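Local coordinates for arginase (Thermus thermophilus, PDB 2EF5), which probably hydrolyses L-arginine to L-ornithine and urea at a two-manganese site, the single step of the urea cycle that arginases carry out, at residues 120-125 / 136-141; 162-167 / 181-186. All blocks are in the same frame, centred on the assembly; numbering follows the deposited sequence.

Contact 1 of 2, residues 120-125 / 136-141; sequences HADFNT and GMPLAV. With MN (manganese (II) ion), chain H.
One face of the F123 ring rests on A140, whose CA stands 3.7 Å above the ring plane and is shifted toward the rim, a CH-pi contact. At the edge, in the plane of the ring, comes the side chain of L139, its CG 3.7 Å from F123 CD1, while its CD2 reaches back to A121 O. L178 of helix 172-181 also touches this phenyl ring. An alanine in place of F123 would probably leave A140 CA and L139 CG without the ring they pack on and open a gap toward helix 172-181. Beside the ring, the D122 carbonyl faces the first turn of helix 138-142 and receives two weak hydrogen bonds, from L139 N and A140 N. A firmer hydrogen bond runs from N124 N to G136 O, 3.2 Å in length, with the donor in the carbonyl plane. The N124 carbonyl in turn sits against the CB atoms of M137 and A140. D122 CB packs on P138 CG, and chi1 of -63° sets CG beside the backbone N. Its OD2 binds manganese at 2.2 Å. W116 NE1 donates to that same oxygen, and H96, D118 and D217 complete the protein ligands of this ion. The loop following strand 113-117, carrying H120 and D122 as manganese ligands and joined to the start of helix 138-142, belongs to the binuclear manganese site of the arginase fold.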
loop_
_atom_site.group_PDB
_atom_site.type_symbol
_atom_site.label_atom_id
_atom_site.label_comp_id
_atom_site.label_asym_id
_atom_site.label_seq_id
_atom_site.Cartn_x
_atom_site.Cartn_y
_atom_site.Cartn_z
ATOM N N HIS A 120 -0.575 24.470 -13.848
ATOM C CA HIS A 120 -1.407 24.679 -12.664
ATOM C C HIS A 120 -2.825 24.193 -12.929
ATOM O O HIS A 120 -3.199 23.962 -14.077
ATOM C CB HIS A 120 -1.438 26.161 -12.284
ATOM C CG HIS A 120 -0.082 26.767 -12.129
ATOM N ND1 HIS A 120 0.602 27.345 -13.177
ATOM C CD2 HIS A 120 0.747 26.839 -11.056
ATOM C CE1 HIS A 120 1.794 27.745 -12.762
ATOM N NE2 HIS A 120 1.903 27.447 -11.477
ATOM N N ALA A 121 -3.611 24.050 -11.866
ATOM C CA ALA A 121 -4.987 23.577 -11.980
ATOM C C ALA A 121 -6.007 24.708 -12.045
ATOM O O ALA A 121 -7.138 24.493 -12.481
ATOM C CB ALA A 121 -5.314 22.659 -10.812
ATOM N N ASP A 122 -5.606 25.902 -11.620
ATOM C CA ASP A 122 -6.494 27.064 -11.617
ATOM C C ASP A 122 -7.838 26.677 -11.011
ATOM O O ASP A 122 -8.893 27.102 -11.493
ATOM C CB ASP A 122 -6.722 27.582 -13.041
ATOM C CG ASP A 122 -5.446 28.070 -13.696
ATOM O OD1 ASP A 122 -4.625 28.706 -13.004
ATOM O OD2 ASP A 122 -5.274 27.829 -14.906
ATOM N N PHE A 123 -7.786 25.877 -9.951
ATOM C CA PHE A 123 -8.988 25.398 -9.289
ATOM C C PHE A 123 -9.191 25.987 -7.888
ATOM O O PHE A 123 -9.806 25.353 -7.024
ATOM C CB PHE A 123 -8.946 23.873 -9.204
ATOM C CG PHE A 123 -10.291 23.217 -9.369
ATOM C CD1 PHE A 123 -10.899 23.154 -10.614
ATOM C CD2 PHE A 123 -10.947 22.664 -8.277
ATOM C CE1 PHE A 123 -12.144 22.545 -10.773
ATOM C CE2 PHE A 123 -12.187 22.056 -8.417
ATOM C CZ PHE A 123 -12.791 21.994 -9.668
ATOM N N ASN A 124 -8.674 27.189 -7.663
ATOM C CA ASN A 124 -8.820 27.850 -6.365
ATOM C C ASN A 124 -10.159 28.578 -6.249
ATOM O O ASN A 124 -10.819 28.870 -7.249
ATOM C CB ASN A 124 -7.692 28.871 -6.153
ATOM C CG ASN A 124 -6.438 28.253 -5.572
ATOM O OD1 ASN A 124 -5.331 28.499 -6.054
ATOM N ND2 ASN A 124 -6.600 27.461 -4.520
ATOM N N THR A 125 -10.555 28.853 -5.013
ATOM C CA THR A 125 -11.773 29.598 -4.728
ATOM C C THR A 125 -11.296 30.751 -3.862
ATOM O O THR A 125 -10.140 30.766 -3.437
ATOM C CB THR A 125 -12.795 28.762 -3.933
ATOM O OG1 THR A 125 -12.180 28.250 -2.742
ATOM C CG2 THR A 125 -13.310 27.616 -4.777
ATOM N N GLY A 136 -6.271 32.405 -11.022
ATOM C CA GLY A 136 -5.911 31.152 -10.386
ATOM C C GLY A 136 -7.179 30.423 -9.970
ATOM O O GLY A 136 -7.130 29.451 -9.221
ATOM N N MET A 137 -8.325 30.892 -10.466
ATOM C CA MET A 137 -9.619 30.291 -10.131
ATOM C C MET A 137 -10.576 30.019 -11.308
ATOM O O MET A 137 -11.656 29.469 -11.096
ATOM C CB MET A 137 -10.379 31.192 -9.142
ATOM C CG MET A 137 -9.523 32.066 -8.243
ATOM S SD MET A 137 -10.531 33.219 -7.263
ATOM C CE MET A 137 -9.570 33.299 -5.753
ATOM N N PRO A 138 -10.191 30.360 -12.553
ATOM C CA PRO A 138 -11.118 30.120 -13.667
ATOM C C PRO A 138 -11.723 28.733 -13.853
ATOM O O PRO A 138 -12.910 28.619 -14.155
ATOM C CB PRO A 138 -10.318 30.574 -14.887
ATOM C CG PRO A 138 -8.922 30.238 -14.508
ATOM C CD PRO A 138 -8.856 30.718 -13.071
ATOM N N LEU A 139 -10.921 27.682 -13.701
ATOM C CA LEU A 139 -11.448 26.337 -13.888
ATOM C C LEU A 139 -12.442 25.996 -12.789
ATOM O O LEU A 139 -13.422 25.304 -13.032
ATOM C CB LEU A 139 -10.318 25.300 -13.921
ATOM C CG LEU A 139 -10.739 23.867 -14.290
ATOM C CD1 LEU A 139 -11.555 23.873 -15.576
ATOM C CD2 LEU A 139 -9.505 22.995 -14.460
ATOM N N ALA A 140 -12.185 26.475 -11.578
ATOM C CA ALA A 140 -13.098 26.226 -10.466
ATOM C C ALA A 140 -14.416 26.907 -10.818
ATOM O O ALA A 140 -15.469 26.277 -10.816
ATOM C CB ALA A 140 -12.532 26.800 -9.179
ATOM N N VAL A 141 -14.344 28.194 -11.142
ATOM C CA VAL A 141 -15.526 28.965 -11.512
ATOM C C VAL A 141 -16.321 28.245 -12.601
ATOM O O VAL A 141 -17.528 28.038 -12.470
ATOM C CB VAL A 141 -15.134 30.370 -12.031
ATOM C CG1 VAL A 141 -16.355 31.084 -12.592
ATOM C CG2 VAL A 141 -14.522 31.182 -10.907
HETATM MN MN MN H . -3.596 28.609 -16.147
#

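Contact 2 of 2, residues 162-167 / 181-186; sequences VVLVGV and AGVRVY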
loop_
_atom_site.group_PDB
_atom_site.type_symbol
_atom_site.label_atom_id
_atom_site.label_comp_id
_atom_site.label_asym_id
_atom_site.label_seq_id
_atom_site.Cartn_x
_atom_site.Cartn_y
_atom_site.Cartn_z
ATOM N N VAL A 162 -14.139 17.402 -17.092
ATOM C CA VAL A 162 -12.901 18.177 -17.096
ATOM C C VAL A 162 -11.694 17.265 -16.888
ATOM O O VAL A 162 -11.735 16.338 -16.086
ATOM C CB VAL A 162 -12.886 19.244 -15.971
ATOM C CG1 VAL A 162 -11.500 19.915 -15.894
ATOM C CG2 VAL A 162 -13.967 20.296 -16.226
ATOM N N VAL A 163 -10.624 17.524 -17.627
ATOM C CA VAL A 163 -9.396 16.748 -17.487
ATOM C C VAL A 163 -8.231 17.726 -17.506
ATOM O O VAL A 163 -8.142 18.569 -18.395
ATOM C CB VAL A 163 -9.203 15.719 -18.642
ATOM C CG1 VAL A 163 -7.917 14.942 -18.426
ATOM C CG2 VAL A 163 -10.382 14.745 -18.703
ATOM N N LEU A 164 -7.365 17.623 -16.503
ATOM C CA LEU A 164 -6.188 18.471 -16.388
ATOM C C LEU A 164 -4.995 17.646 -16.855
ATOM O O LEU A 164 -4.869 16.479 -16.483
ATOM C CB LEU A 164 -5.975 18.894 -14.932
ATOM C CG LEU A 164 -6.817 20.048 -14.386
ATOM C CD1 LEU A 164 -6.773 20.077 -12.856
ATOM C CD2 LEU A 164 -6.271 21.353 -14.955
ATOM N N VAL A 165 -4.123 18.250 -17.658
ATOM C CA VAL A 165 -2.949 17.549 -18.166
ATOM C C VAL A 165 -1.699 18.404 -18.021
ATOM O O VAL A 165 -1.684 19.563 -18.437
ATOM C CB VAL A 165 -3.115 17.186 -19.673
ATOM C CG1 VAL A 165 -1.897 16.396 -20.165
ATOM C CG2 VAL A 165 -4.399 16.389 -19.893
ATOM N N GLY A 166 -0.660 17.823 -17.427
ATOM C CA GLY A 166 0.604 18.519 -17.260
ATOM C C GLY A 166 0.805 19.246 -15.944
ATOM O O GLY A 166 1.816 19.917 -15.765
ATOM N N VAL A 167 -0.141 19.106 -15.019
ATOM C CA VAL A 167 -0.051 19.795 -13.737
ATOM C C VAL A 167 1.174 19.404 -12.918
ATOM O O VAL A 167 1.511 18.224 -12.810
ATOM C CB VAL A 167 -1.330 19.558 -12.897
ATOM C CG1 VAL A 167 -1.173 20.157 -11.523
ATOM C CG2 VAL A 167 -2.523 20.179 -13.604
ATOM N N ALA A 181 -14.441 17.407 -6.024
ATOM C CA ALA A 181 -15.173 17.552 -7.277
ATOM C C ALA A 181 -15.032 16.355 -8.216
ATOM O O ALA A 181 -15.823 16.199 -9.141
ATOM C CB ALA A 181 -14.726 18.827 -7.989
ATOM N N GLY A 182 -14.026 15.518 -7.987
ATOM C CA GLY A 182 -13.840 14.355 -8.840
ATOM C C GLY A 182 -13.259 14.667 -10.213
ATOM O O GLY A 182 -13.585 14.004 -11.201
ATOM N N VAL A 183 -12.401 15.678 -10.280
ATOM C CA VAL A 183 -11.775 16.059 -11.538
ATOM C C VAL A 183 -10.628 15.100 -11.867
ATOM O O VAL A 183 -9.808 14.786 -11.004
ATOM C CB VAL A 183 -11.222 17.506 -11.464
ATOM C CG1 VAL A 183 -10.420 17.828 -12.723
ATOM C CG2 VAL A 183 -12.377 18.493 -11.303
ATOM N N ARG A 184 -10.588 14.623 -13.107
ATOM C CA ARG A 184 -9.522 13.720 -13.540
ATOM C C ARG A 184 -8.268 14.572 -13.735
ATOM O O ARG A 184 -8.263 15.505 -14.545
ATOM C CB ARG A 184 -9.904 13.040 -14.856
ATOM C CG ARG A 184 -8.796 12.189 -15.482
ATOM C CD ARG A 184 -8.422 11.008 -14.603
ATOM N NE ARG A 184 -9.537 10.084 -14.428
ATOM C CZ ARG A 184 -9.961 9.227 -15.351
ATOM N NH1 ARG A 184 -9.358 9.164 -16.533
ATOM N NH2 ARG A 184 -10.996 8.436 -15.092
ATOM N N VAL A 185 -7.213 14.255 -12.991
ATOM C CA VAL A 185 -5.971 15.018 -13.065
ATOM C C VAL A 185 -4.751 14.189 -13.473
ATOM O O VAL A 185 -4.454 13.158 -12.867
ATOM C CB VAL A 185 -5.656 15.671 -11.709
ATOM C CG1 VAL A 185 -4.405 16.532 -11.817
ATOM C CG2 VAL A 185 -6.846 16.506 -11.249
ATOM N N TYR A 186 -4.053 14.645 -14.505
ATOM C CA TYR A 186 -2.845 13.976 -14.962
ATOM C C TYR A 186 -1.663 14.903 -14.667
ATOM O O TYR A 186 -1.373 15.821 -15.431
ATOM C CB TYR A 186 -2.932 13.675 -16.462
ATOM C CG TYR A 186 -3.906 12.567 -16.817
ATOM C CD1 TYR A 186 -3.598 11.228 -16.552
ATOM C CD2 TYR A 186 -5.148 12.855 -17.393
ATOM C CE1 TYR A 186 -4.501 10.204 -16.849
ATOM C CE2 TYR A 186 -6.060 11.833 -17.689
ATOM C CZ TYR A 186 -5.728 10.512 -17.411
ATOM O OH TYR A 186 -6.632 9.503 -17.663
HETATM O O HOH W 1 -13.096 14.580 -14.559
#
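Y186 meets strand 162-165 along much of its side chain, which passes first a backbone carbonyl, then a valine, and ends in a polar tip. Its CB lies 3.4 Å from L164 O, the oxygen that also accepts the bond from Y186 N. CG stands beside the backbone N (chi1 -72°), still near that oxygen. Farther out, CD2 and CE2 meet V163 CG1, which comes to the ring edge in its plane, 3.6 Å from Y186 CD2. V165 CG2 makes a looser contact with CD2. At the tip, Y186 OH accepts a bond from R184 NH1 at 3.0 Å, the guanidinium plane tilted from it. The arginine chain reaches the hydroxyl by bending at chi2 and chi3, and E202 of helix 196-206 is a second partner of the same OH.

Three backbone bonds set the parallel register: L164 N to R184 O, Y186 N to L164 O at 2.8 Å, and G166 N to Y186 O. Before the first of them, a water spans the strands, donating to V162 O and accepting from R184 N at 2.9 Å. On the sheet face opposite Y186, L164 and V185 lie side by side, pointing the same way, with L164 CD1 3.9 Å from V185 CG2. V162 and V183 meet through their CG1 atoms.

The pair closes a beta-alpha-beta unit, with helix 172-181 ending in a Schellman motif at G182 before the second strand. L178 of that helix and L139 of helix 138-142 pack on L164, while helix 196-206 lies against V163, R184 and Y186. Strand 113-117 bonds to the other edge of 162-167; strand 184-187 is outermost in this chain, and V185 packs on F290 of a second subunit.

Both contacts are largely buried, but they occupy different levels of one alpha/beta domain. Contact 1 joins a loop at the end of a strand to the start of a helix: its carbonyl bonds hold loop to helix, while one carboxylate binds manganese. Contact 2 pairs the outermost strand of the sheet in this chain with its neighbour through regular parallel bonding and aliphatic side chains, with its polar groups at R184, Y186 and a bridging water. Their centres lie about 12 Å apart and the two share an apolar seam: A121 CB is 3.6 Å from L164 CD1, L139 CD2 touches L164 CD2, and F123 CZ meets V183 CG2. Thus the sheet underlies the manganese-binding loop directly.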